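Local coordinates for probable E3 ubiquitin-protein ligase HERC1 (Homo sapiens, PDB 4QT6) that probably acts as an E3 ubiquitin ligase, and is represented here by its SPRY domain, a beta-sandwich that in related proteins commonly serves protein recognition, at residues Q16-S22 and N146-K152; C38-Y44 and F103-D109; G58-W62 and D132-L136; M75-R79 and C139-Y143. All coordinates share one frame; numbering follows the deposited sequence.

Interaction 1: residues Q16-S22 and N146-K152. With ARF (formamide), chain H.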
# COMPACT_ATOMS: atom_id res chain seq x y z
N GLN A 16 2.28 -14.39 -2.43
CA GLN A 16 1.08 -13.58 -2.15
C GLN A 16 1.27 -12.64 -0.97
O GLN A 16 0.47 -11.73 -0.77
CB GLN A 16 -0.11 -14.51 -1.78
CG GLN A 16 -0.44 -15.62 -2.76
CD GLN A 16 -1.59 -16.52 -2.26
OE1 GLN A 16 -1.92 -16.55 -1.07
NE2 GLN A 16 -2.17 -17.29 -3.17
N ILE A 17 2.27 -12.91 -0.14
CA ILE A 17 2.44 -12.16 1.10
C ILE A 17 3.76 -11.43 1.12
O ILE A 17 4.79 -11.96 0.69
CB ILE A 17 2.27 -13.09 2.33
CG1 ILE A 17 0.79 -13.48 2.45
CG2 ILE A 17 2.75 -12.47 3.64
CD1 ILE A 17 0.56 -14.65 3.36
N LEU A 18 3.73 -10.20 1.64
CA LEU A 18 4.95 -9.45 1.87
C LEU A 18 5.15 -9.38 3.38
O LEU A 18 4.26 -8.94 4.13
CB LEU A 18 4.87 -8.04 1.29
CG LEU A 18 6.17 -7.24 1.36
CD1 LEU A 18 7.14 -7.73 0.31
CD2 LEU A 18 5.89 -5.74 1.18
N THR A 19 6.33 -9.83 3.81
CA THR A 19 6.67 -9.85 5.22
C THR A 19 7.81 -8.89 5.50
O THR A 19 8.82 -8.90 4.81
CB THR A 19 7.08 -11.29 5.63
OG1 THR A 19 5.95 -12.16 5.44
CG2 THR A 19 7.56 -11.34 7.09
N HIS A 20 7.64 -8.07 6.54
CA HIS A 20 8.65 -7.09 6.89
C HIS A 20 9.81 -7.86 7.52
O HIS A 20 9.61 -8.63 8.46
CB HIS A 20 8.10 -6.08 7.88
CG HIS A 20 9.04 -4.98 8.21
ND1 HIS A 20 8.88 -4.17 9.32
CD2 HIS A 20 10.16 -4.55 7.58
CE1 HIS A 20 9.85 -3.27 9.34
NE2 HIS A 20 10.65 -3.50 8.32
N GLY A 21 10.99 -7.71 6.93
CA GLY A 21 12.16 -8.48 7.34
C GLY A 21 13.17 -7.64 8.08
O GLY A 21 12.83 -6.65 8.72
N SER A 22 14.43 -8.07 7.99
CA SER A 22 15.53 -7.37 8.64
C SER A 22 15.99 -6.17 7.83
O SER A 22 15.77 -6.10 6.62
CB SER A 22 16.72 -8.33 8.83
OG SER A 22 17.34 -8.62 7.58
N ASN A 146 11.45 -2.90 13.54
CA ASN A 146 11.52 -4.33 13.76
C ASN A 146 10.76 -5.10 12.70
O ASN A 146 9.75 -4.62 12.18
CB ASN A 146 10.93 -4.68 15.12
CG ASN A 146 11.76 -4.17 16.28
OD1 ASN A 146 12.93 -3.82 16.11
ND2 ASN A 146 11.17 -4.15 17.46
N PRO A 147 11.24 -6.31 12.39
CA PRO A 147 10.52 -7.18 11.47
C PRO A 147 9.17 -7.67 11.97
O PRO A 147 8.86 -7.57 13.17
CB PRO A 147 11.46 -8.37 11.31
CG PRO A 147 12.35 -8.34 12.49
CD PRO A 147 12.48 -6.92 12.89
N GLY A 148 8.37 -8.23 11.06
CA GLY A 148 7.26 -9.09 11.45
C GLY A 148 5.90 -8.89 10.85
O GLY A 148 5.08 -9.83 10.83
N GLU A 149 5.60 -7.68 10.41
CA GLU A 149 4.28 -7.41 9.85
C GLU A 149 4.14 -8.21 8.57
O GLU A 149 5.14 -8.48 7.91
CB GLU A 149 4.09 -5.94 9.51
CG GLU A 149 4.15 -4.95 10.67
CD GLU A 149 5.55 -4.45 10.96
OE1 GLU A 149 6.52 -4.97 10.39
OE2 GLU A 149 5.67 -3.51 11.76
N LYS A 150 2.91 -8.56 8.22
CA LYS A 150 2.63 -9.31 6.99
C LYS A 150 1.37 -8.81 6.30
O LYS A 150 0.34 -8.61 6.95
CB LYS A 150 2.46 -10.81 7.27
CG LYS A 150 3.68 -11.50 7.84
CD LYS A 150 3.43 -13.00 7.89
CE LYS A 150 4.58 -13.70 8.62
NZ LYS A 150 4.72 -15.13 8.27
N VAL A 151 1.45 -8.59 5.00
CA VAL A 151 0.30 -8.13 4.19
C VAL A 151 0.15 -9.03 2.98
O VAL A 151 1.12 -9.30 2.27
CB VAL A 151 0.50 -6.66 3.73
CG1 VAL A 151 -0.68 -6.16 2.89
CG2 VAL A 151 0.70 -5.74 4.93
N LYS A 152 -1.08 -9.45 2.72
CA LYS A 152 -1.41 -10.25 1.56
C LYS A 152 -2.03 -9.39 0.47
O LYS A 152 -2.91 -8.56 0.75
CB LYS A 152 -2.41 -11.34 1.97
CG LYS A 152 -2.83 -12.26 0.85
CD LYS A 152 -3.66 -13.43 1.36
CE LYS A 152 -4.11 -14.30 0.20
NZ LYS A 152 -4.68 -15.61 0.63
N ARF H . 16.00 -8.10 4.62
C ARF H . 15.01 -9.00 4.54
O ARF H . 14.82 -9.76 5.48
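H20 and E149 meet where two antiparallel strands, 17-20 and 150-152, part in the larger sheet of the SPRY beta-sandwich. H20 ND1 donates to E149 OE1 at 2.7 Å; this oxygen lies in the imidazole plane and receives the bond on its syn side, with ring and carboxylate turned 29° apart. A bend in the E149 chain (chi2 89°) lays the carboxylate alongside the ring. P147 CA covers one ring face near its rim. The backbones join too: H20 N bonds to E149 O, whereas G148 N approaches H20 O from above the carbonyl plane at 2.9 Å. P147 CB rests 3.4 Å from G21 O. Further along, L18 and V151 form a hydrogen-bonded pair, with L18 N 2.8 Å from V151 O, and both side chains pack on V140 of the facing sheet. On the other face I17 CG1 lies 3.9 Å from K152 CB, and K150 runs beside T19 in the same direction, its CG 3.4 Å from T19 OG1. E13 takes the polar ends of both T19 and K150, the latter in a salt bridge. A second shell sets the H20-E149 pair: F142 stacks on the imidazole, H20 NE2 bonds to G24 O, and E149 OE2 to S144 OG. With a carboxylate at one nitrogen and a carbonyl at the other, the buried imidazole is likely to favour its doubly protonated form. Past the end of strand 17-20 a formamide pairs with S22: its O accepts from S22 N at 3.1 Å, and its N donates to S22 OG at 3.3 Å.

Interaction 2: residues C38-Y44 and F103-D109. With ARF (formamide), chain D; ARF (formamide), chain F; ARF (formamide), chain E.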
# COMPACT_ATOMS: atom_id res chain seq x y z
N CYS A 38 -8.46 1.17 -15.36
CA CYS A 38 -8.75 1.12 -13.94
C CYS A 38 -8.50 -0.32 -13.46
O CYS A 38 -8.81 -1.28 -14.15
CB CYS A 38 -10.20 1.60 -13.65
SG CYS A 38 -10.73 1.77 -11.92
N TYR A 39 -7.89 -0.44 -12.28
CA TYR A 39 -7.63 -1.75 -11.68
C TYR A 39 -7.98 -1.67 -10.21
O TYR A 39 -7.60 -0.72 -9.52
CB TYR A 39 -6.18 -2.15 -11.82
CG TYR A 39 -5.81 -3.47 -11.17
CD1 TYR A 39 -6.43 -4.65 -11.57
CD2 TYR A 39 -4.84 -3.52 -10.19
CE1 TYR A 39 -6.08 -5.86 -11.00
CE2 TYR A 39 -4.49 -4.72 -9.61
CZ TYR A 39 -5.12 -5.89 -10.01
OH TYR A 39 -4.77 -7.11 -9.46
N GLN A 40 -8.71 -2.68 -9.75
CA GLN A 40 -9.13 -2.79 -8.36
C GLN A 40 -8.54 -4.08 -7.75
O GLN A 40 -8.49 -5.12 -8.41
CB GLN A 40 -10.65 -2.81 -8.35
CG GLN A 40 -11.29 -2.61 -7.01
CD GLN A 40 -12.81 -2.53 -7.10
OE1 GLN A 40 -13.37 -2.08 -8.10
NE2 GLN A 40 -13.48 -3.01 -6.07
N TRP A 41 -8.09 -4.00 -6.50
CA TRP A 41 -7.58 -5.16 -5.78
C TRP A 41 -7.74 -4.92 -4.28
O TRP A 41 -8.21 -3.84 -3.86
CB TRP A 41 -6.12 -5.46 -6.15
CG TRP A 41 -5.19 -4.49 -5.54
CD1 TRP A 41 -4.42 -4.68 -4.43
CD2 TRP A 41 -4.89 -3.16 -6.01
NE1 TRP A 41 -3.70 -3.57 -4.17
CE2 TRP A 41 -3.94 -2.63 -5.12
CE3 TRP A 41 -5.32 -2.39 -7.10
CZ2 TRP A 41 -3.42 -1.34 -5.25
CZ3 TRP A 41 -4.82 -1.10 -7.23
CH2 TRP A 41 -3.87 -0.58 -6.31
N LYS A 42 -7.35 -5.89 -3.46
CA LYS A 42 -7.39 -5.73 -2.02
C LYS A 42 -6.07 -6.08 -1.37
O LYS A 42 -5.32 -6.89 -1.86
CB LYS A 42 -8.50 -6.59 -1.40
CG LYS A 42 -9.89 -6.22 -1.86
CD LYS A 42 -10.94 -7.07 -1.19
CE LYS A 42 -12.33 -6.62 -1.59
NZ LYS A 42 -13.34 -7.62 -1.18
N PHE A 43 -5.78 -5.39 -0.27
CA PHE A 43 -4.76 -5.84 0.67
C PHE A 43 -5.45 -6.39 1.89
O PHE A 43 -6.46 -5.84 2.33
CB PHE A 43 -3.86 -4.69 1.08
CG PHE A 43 -2.90 -4.25 0.01
CD1 PHE A 43 -1.91 -5.11 -0.44
CD2 PHE A 43 -2.93 -2.97 -0.49
CE1 PHE A 43 -1.01 -4.71 -1.41
CE2 PHE A 43 -2.01 -2.56 -1.45
CZ PHE A 43 -1.05 -3.42 -1.88
N TYR A 44 -4.91 -7.49 2.43
CA TYR A 44 -5.43 -8.09 3.65
C TYR A 44 -4.29 -8.07 4.67
O TYR A 44 -3.16 -8.51 4.37
CB TYR A 44 -5.91 -9.50 3.38
CG TYR A 44 -6.30 -10.22 4.63
CD1 TYR A 44 -7.47 -9.88 5.31
CD2 TYR A 44 -5.50 -11.22 5.16
CE1 TYR A 44 -7.84 -10.54 6.47
CE2 TYR A 44 -5.86 -11.88 6.33
CZ TYR A 44 -7.03 -11.52 6.97
OH TYR A 44 -7.42 -12.18 8.13
N PHE A 103 -9.44 -5.86 5.47
CA PHE A 103 -9.24 -5.72 4.02
C PHE A 103 -9.31 -4.26 3.63
O PHE A 103 -10.22 -3.55 4.07
CB PHE A 103 -10.35 -6.39 3.22
CG PHE A 103 -10.30 -7.88 3.23
CD1 PHE A 103 -10.98 -8.60 4.20
CD2 PHE A 103 -9.64 -8.58 2.23
CE1 PHE A 103 -10.96 -9.99 4.19
CE2 PHE A 103 -9.62 -9.95 2.20
CZ PHE A 103 -10.28 -10.66 3.19
N ILE A 104 -8.37 -3.83 2.77
CA ILE A 104 -8.43 -2.49 2.16
C ILE A 104 -8.59 -2.70 0.66
O ILE A 104 -7.72 -3.23 0.02
CB ILE A 104 -7.19 -1.62 2.48
CG1 ILE A 104 -7.04 -1.40 4.00
CG2 ILE A 104 -7.24 -0.30 1.72
CD1 ILE A 104 -8.23 -0.70 4.62
N THR A 105 -9.72 -2.28 0.13
CA THR A 105 -9.92 -2.24 -1.31
C THR A 105 -9.22 -1.02 -1.86
O THR A 105 -9.37 0.09 -1.33
CB THR A 105 -11.41 -2.15 -1.66
OG1 THR A 105 -12.11 -3.28 -1.10
CG2 THR A 105 -11.63 -2.10 -3.16
N CYS A 106 -8.47 -1.20 -2.94
CA CYS A 106 -7.76 -0.13 -3.60
C CYS A 106 -8.29 -0.04 -5.01
O CYS A 106 -8.43 -1.05 -5.69
CB CYS A 106 -6.25 -0.43 -3.64
SG CYS A 106 -5.54 -0.84 -2.02
N VAL A 107 -8.62 1.18 -5.44
CA VAL A 107 -9.04 1.43 -6.80
C VAL A 107 -8.09 2.43 -7.43
O VAL A 107 -8.01 3.57 -6.97
CB VAL A 107 -10.47 2.00 -6.87
CG1 VAL A 107 -10.90 2.14 -8.32
CG2 VAL A 107 -11.44 1.08 -6.15
N LEU A 108 -7.33 1.97 -8.42
CA LEU A 108 -6.40 2.79 -9.15
C LEU A 108 -7.00 3.08 -10.51
O LEU A 108 -7.07 2.20 -11.38
CB LEU A 108 -5.04 2.09 -9.29
CG LEU A 108 -4.02 2.82 -10.13
CD1 LEU A 108 -3.69 4.20 -9.54
CD2 LEU A 108 -2.78 1.95 -10.32
N ASP A 109 -7.42 4.33 -10.69
CA ASP A 109 -8.11 4.76 -11.92
C ASP A 109 -7.16 5.65 -12.71
O ASP A 109 -7.01 6.84 -12.42
CB ASP A 109 -9.41 5.48 -11.55
CG ASP A 109 -10.29 5.76 -12.76
OD1 ASP A 109 -9.74 5.81 -13.87
OD2 ASP A 109 -11.51 5.91 -12.58
N ARF D . -2.90 -4.62 -14.37
C ARF D . -3.27 -5.61 -13.56
O ARF D . -2.57 -5.88 -12.60
N ARF F . -1.72 -7.23 -8.44
C ARF F . -1.72 -8.41 -7.80
O ARF F . -0.64 -8.96 -7.58
N ARF E . -12.12 -13.19 5.79
C ARF E . -10.84 -13.52 5.56
O ARF E . -10.56 -13.99 4.48
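W41 O is met twice by strand 103-109: C106 N bonds to it at 2.8 Å, almost straight at 175°, and the CA-H of T105 comes in at 3.5 Å. This is the middle of a regular antiparallel ladder with strand 38-44 in the larger sheet of the SPRY sandwich, where Y39-L108, W41-C106 and F43-I104 are the hydrogen-bonded pairs. The same three pairs send their side chains to one face. W41 CG sits between the backbone N and the carbonyl carbon (chi1 74°), which swings the indole back over its neighbour strand. C106 CB then stands over the six-membered ring, 3.5 Å from its centroid, in a CH-pi contact, while L108 CB meets the ring edge at 3.8 Å from W41 CZ3. C106 SG lies obliquely between the indole and F43, 3.7 Å from F43 CD2. Were W41 replaced by alanine, a gap would probably open beneath C106, and L108 and P138 would lose the indole they pack on. The opposite face carries K42, T105, Y44 and F103. K42 lies beside T105 and ends on M158 O. Y44 CD1 sits over the centre of the F103 ring, their planes 44° apart. At the other end of the strand the Y39 ring has a formamide O over one face, and its OH accepts from the N of a second formamide at 3.2 Å.

Interaction 3: residues G58-W62 and D132-L136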
# COMPACT_ATOMS: atom_id res chain seq x y z
N GLY A 58 -0.65 1.10 -0.66
CA GLY A 58 -1.00 2.03 -1.71
C GLY A 58 -0.41 1.62 -3.03
O GLY A 58 -0.47 0.44 -3.40
N VAL A 59 0.11 2.60 -3.77
CA VAL A 59 0.77 2.36 -5.05
C VAL A 59 2.09 3.13 -5.12
O VAL A 59 2.28 4.12 -4.41
CB VAL A 59 -0.13 2.74 -6.25
CG1 VAL A 59 -1.31 1.79 -6.33
CG2 VAL A 59 -0.60 4.19 -6.15
N SER A 60 2.99 2.64 -5.97
CA SER A 60 4.34 3.19 -6.12
C SER A 60 4.79 3.19 -7.56
O SER A 60 4.48 2.28 -8.35
CB SER A 60 5.34 2.37 -5.31
OG SER A 60 6.62 2.97 -5.33
N ARG A 61 5.61 4.19 -7.87
CA ARG A 61 6.48 4.17 -9.03
C ARG A 61 7.60 3.18 -8.85
O ARG A 61 7.95 2.80 -7.71
CB ARG A 61 7.12 5.54 -9.22
CG ARG A 61 6.15 6.61 -9.61
CD ARG A 61 6.90 7.93 -9.75
NE ARG A 61 6.09 8.89 -10.48
CZ ARG A 61 5.39 9.89 -9.95
NH1 ARG A 61 5.37 10.15 -8.65
NH2 ARG A 61 4.72 10.67 -10.78
N TRP A 62 8.23 2.79 -9.96
CA TRP A 62 9.46 2.01 -9.92
C TRP A 62 10.44 2.63 -10.92
O TRP A 62 10.04 2.87 -12.06
CB TRP A 62 9.18 0.57 -10.29
CG TRP A 62 10.40 -0.28 -10.20
CD1 TRP A 62 11.10 -0.83 -11.23
CD2 TRP A 62 11.07 -0.69 -9.00
NE1 TRP A 62 12.17 -1.54 -10.74
CE2 TRP A 62 12.17 -1.47 -9.38
CE3 TRP A 62 10.83 -0.46 -7.64
CZ2 TRP A 62 13.04 -2.03 -8.45
CZ3 TRP A 62 11.69 -1.02 -6.72
CH2 TRP A 62 12.77 -1.80 -7.13
N ASP A 132 -0.12 11.34 -11.18
CA ASP A 132 0.69 11.78 -12.31
C ASP A 132 1.87 10.87 -12.66
O ASP A 132 2.92 11.32 -13.09
CB ASP A 132 1.14 13.23 -12.06
CG ASP A 132 2.03 13.38 -10.82
OD1 ASP A 132 2.31 12.38 -10.11
OD2 ASP A 132 2.46 14.53 -10.54
N ALA A 133 1.69 9.56 -12.45
CA ALA A 133 2.65 8.57 -12.94
C ALA A 133 2.09 7.82 -14.13
O ALA A 133 0.88 7.63 -14.24
CB ALA A 133 3.01 7.59 -11.86
N ALA A 134 2.99 7.41 -15.03
CA ALA A 134 2.62 6.65 -16.19
C ALA A 134 2.35 5.20 -15.85
O ALA A 134 1.49 4.57 -16.50
CB ALA A 134 3.70 6.72 -17.24
N GLU A 135 3.11 4.65 -14.91
CA GLU A 135 2.94 3.25 -14.52
C GLU A 135 3.04 3.14 -13.01
O GLU A 135 3.95 3.70 -12.39
CB GLU A 135 4.00 2.38 -15.18
CG GLU A 135 3.89 0.90 -14.84
CD GLU A 135 4.51 -0.03 -15.84
OE1 GLU A 135 5.31 0.40 -16.69
OE2 GLU A 135 4.18 -1.24 -15.79
N LEU A 136 2.11 2.41 -12.41
CA LEU A 136 2.05 2.29 -10.96
C LEU A 136 1.86 0.85 -10.55
O LEU A 136 1.21 0.06 -11.25
CB LEU A 136 0.95 3.16 -10.34
CG LEU A 136 1.27 4.66 -10.36
CD1 LEU A 136 0.04 5.48 -9.98
CD2 LEU A 136 2.43 4.95 -9.42
O HOH W 1 3.90 12.61 -7.91
O HOH W 2 6.71 3.08 -12.37
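R61 leaves the end of strand 55-60, in the smaller sheet of the SPRY beta-sandwich, and crosses the 132-136 loop that leads into strand 137-142. From CB, a first torsion of -68° sets CG anti to the carbonyl carbon, where it lies 4.0 Å from A133 CB and also touches L136 CD2. The chain stays extended to NE, which passes 3.6 Å from A133 CB; this methyl covers one face of the guanidinium. At the tip NH2 forms a salt bridge with D132 OD1 at 3.0 Å, approaching from above the carboxylate plane, with the two flat groups turned 53° apart. NH1 reaches the same oxygen through a water, which accepts from NH1 and donates to D132 OD1 at 2.7 Å, so the carboxylate oxygen is held both directly and by relay. W76 of the adjacent strand packs on R61 and D132 alike. Beneath the arginine, L136 CD2 presses on the backbone of S60, 3.5 Å from S60 C, and L136 CD1 meets V59 CG2 as the two side chains cross at about a right angle. A second water ties the backbones, accepting from W62 N and donating to E135 O at 2.8 Å.

Interaction 4: residues M75-R79 and C139-Y143. With ARF (formamide), chain B; ARF (formamide), chain C.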
# COMPACT_ATOMS: atom_id res chain seq x y z
N MSE A 75 5.45 7.29 -3.97
CA MSE A 75 4.34 6.45 -3.48
C MSE A 75 3.15 7.30 -3.09
O MSE A 75 3.27 8.49 -2.77
CB MSE A 75 4.77 5.60 -2.29
CG MSE A 75 6.08 4.88 -2.57
SE MSE A 75 6.50 3.70 -1.03
CE MSE A 75 7.61 2.44 -2.03
N TRP A 76 2.00 6.67 -3.12
CA TRP A 76 0.75 7.23 -2.62
C TRP A 76 0.28 6.25 -1.56
O TRP A 76 -0.01 5.08 -1.86
CB TRP A 76 -0.30 7.30 -3.74
CG TRP A 76 -0.16 8.42 -4.74
CD1 TRP A 76 -0.91 9.57 -4.77
CD2 TRP A 76 0.72 8.50 -5.86
NE1 TRP A 76 -0.53 10.35 -5.81
CE2 TRP A 76 0.45 9.73 -6.52
CE3 TRP A 76 1.74 7.68 -6.36
CZ2 TRP A 76 1.15 10.13 -7.65
CZ3 TRP A 76 2.43 8.09 -7.50
CH2 TRP A 76 2.11 9.29 -8.14
N LEU A 77 0.25 6.68 -0.30
CA LEU A 77 0.16 5.75 0.81
C LEU A 77 -0.96 6.05 1.77
O LEU A 77 -1.33 7.21 1.99
CB LEU A 77 1.48 5.71 1.57
CG LEU A 77 2.68 5.23 0.80
CD1 LEU A 77 3.96 5.46 1.60
CD2 LEU A 77 2.53 3.75 0.43
N TYR A 78 -1.45 4.99 2.40
CA TYR A 78 -2.56 5.00 3.34
C TYR A 78 -2.09 4.23 4.58
O TYR A 78 -1.70 3.05 4.52
CB TYR A 78 -3.81 4.40 2.64
CG TYR A 78 -5.07 4.14 3.42
CD1 TYR A 78 -5.44 4.97 4.47
CD2 TYR A 78 -5.96 3.14 3.02
CE1 TYR A 78 -6.62 4.72 5.17
CE2 TYR A 78 -7.14 2.90 3.71
CZ TYR A 78 -7.47 3.71 4.77
OH TYR A 78 -8.65 3.45 5.45
N ARG A 79 -2.08 4.94 5.70
CA ARG A 79 -1.43 4.47 6.94
C ARG A 79 -2.40 3.77 7.90
O ARG A 79 -3.44 4.33 8.29
CB ARG A 79 -0.78 5.69 7.61
CG ARG A 79 -0.05 5.43 8.90
CD ARG A 79 0.61 6.72 9.37
NE ARG A 79 1.14 6.64 10.73
CZ ARG A 79 1.33 7.69 11.53
NH1 ARG A 79 1.02 8.93 11.12
NH2 ARG A 79 1.81 7.50 12.75
N CYS A 139 1.58 -1.53 -3.74
CA CYS A 139 2.71 -1.60 -2.81
C CYS A 139 2.31 -1.57 -1.37
O CYS A 139 1.23 -1.15 -1.01
CB CYS A 139 3.70 -0.47 -3.04
SG CYS A 139 3.14 1.16 -2.53
N VAL A 140 3.25 -2.00 -0.55
CA VAL A 140 3.16 -1.98 0.90
C VAL A 140 4.48 -1.41 1.38
O VAL A 140 5.53 -1.72 0.80
CB VAL A 140 2.95 -3.41 1.44
CG1 VAL A 140 3.02 -3.44 2.95
CG2 VAL A 140 1.63 -3.96 0.94
N MSE A 141 4.43 -0.57 2.41
CA MSE A 141 5.64 -0.02 3.03
C MSE A 141 5.52 -0.20 4.52
O MSE A 141 4.43 -0.09 5.06
CB MSE A 141 5.71 1.46 2.62
CG MSE A 141 6.97 2.23 3.00
SE MSE A 141 6.91 2.98 4.83
CE MSE A 141 4.98 3.30 5.07
N PHE A 142 6.64 -0.49 5.19
CA PHE A 142 6.68 -0.59 6.64
C PHE A 142 7.65 0.44 7.20
O PHE A 142 8.81 0.49 6.77
CB PHE A 142 7.14 -1.99 7.04
CG PHE A 142 6.32 -3.10 6.45
CD1 PHE A 142 5.01 -3.35 6.90
CD2 PHE A 142 6.87 -3.94 5.48
CE1 PHE A 142 4.28 -4.39 6.36
CE2 PHE A 142 6.12 -4.98 4.93
CZ PHE A 142 4.83 -5.19 5.37
N TYR A 143 7.18 1.26 8.13
CA TYR A 143 8.03 2.28 8.76
C TYR A 143 8.50 1.90 10.14
O TYR A 143 9.23 2.67 10.79
CB TYR A 143 7.38 3.67 8.77
CG TYR A 143 6.04 3.74 9.45
CD1 TYR A 143 5.94 3.87 10.82
CD2 TYR A 143 4.86 3.66 8.71
CE1 TYR A 143 4.72 3.91 11.44
CE2 TYR A 143 3.62 3.72 9.33
CZ TYR A 143 3.55 3.87 10.70
OH TYR A 143 2.33 3.94 11.30
N ARF B . 2.23 3.23 15.36
C ARF B . 2.30 4.49 14.94
O ARF B . 2.39 4.75 13.75
N ARF C . -11.03 3.87 3.85
C ARF C . -12.16 4.51 4.19
O ARF C . -12.23 5.06 5.29
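R79, Y143 and a bound formamide close a three-cornered ring of hydrogen bonds, joining strand 75-79 to the residue just past strand 137-142, two strands that are not neighbours in the sheet. R79 NE donates to Y143 OH at 3.0 Å, close to the guanidinium plane; Y143 OH in turn donates to the formamide O at 2.6 Å; and R79 NH2 reaches that same O at 3.0 Å, nearly straight at 177°. The formamide oxygen is thus gripped by two donors, and the tyrosine hydroxyl both receives and gives. Guanidinium and phenol ring cross at about a right angle, planes 82° apart, and both turn an edge to the ligand. R79 is extended from CG to NE, with CG anti to its backbone nitrogen (chi1 -180°), which carries NE across to the hydroxyl. Outside the segments Y86 OH takes R79 NH1 and H69 stacks on Y143. With an alanine at R79 the formamide O would probably lose one of its two donors, and Y143 OH the N-H that helps fix it. Further from the pocket the contact is apolar: L77 CD2 lies 4.0 Å from C139 SG, and the selenium of M75, a selenomethionine, is 4.5 Å from the same sulfur. On the far face of strand 75-79, Y78 OH accepts from the N of another formamide at 2.9 Å, while its ring stacks on F117 of the facing sheet. Strand 55-60 runs between the two segments, so their side chains bridge over it, and with N52 and E53 the R79-Y143 end forms a small polar pocket of the SPRY beta-sandwich.

How the interactions relate
Interactions 1 and 2 share the larger sheet: K152 N lies 2.8 Å from Y44 O in a probable hydrogen bond between neighbouring strands. Interactions 3 and 4 share the smaller one, where G58 O is 2.9 Å from C139 N and V59 O 2.9 Å from W76 N. The two sheets pack through the core: F43 CE1 meets V140 CG2 at 3.6 Å, W41 CH2 meets V59 CG1 at 3.5 Å, and V151 CG1 meets V140 CG2 at 3.7 Å. Interactions 1 and 3 lie on opposite sides of the chain's centre, their nearest atoms about 8 Å apart. The R79-Y143 formamide pocket belongs to interaction 4, whose centre is about 13 Å from that of interaction 1.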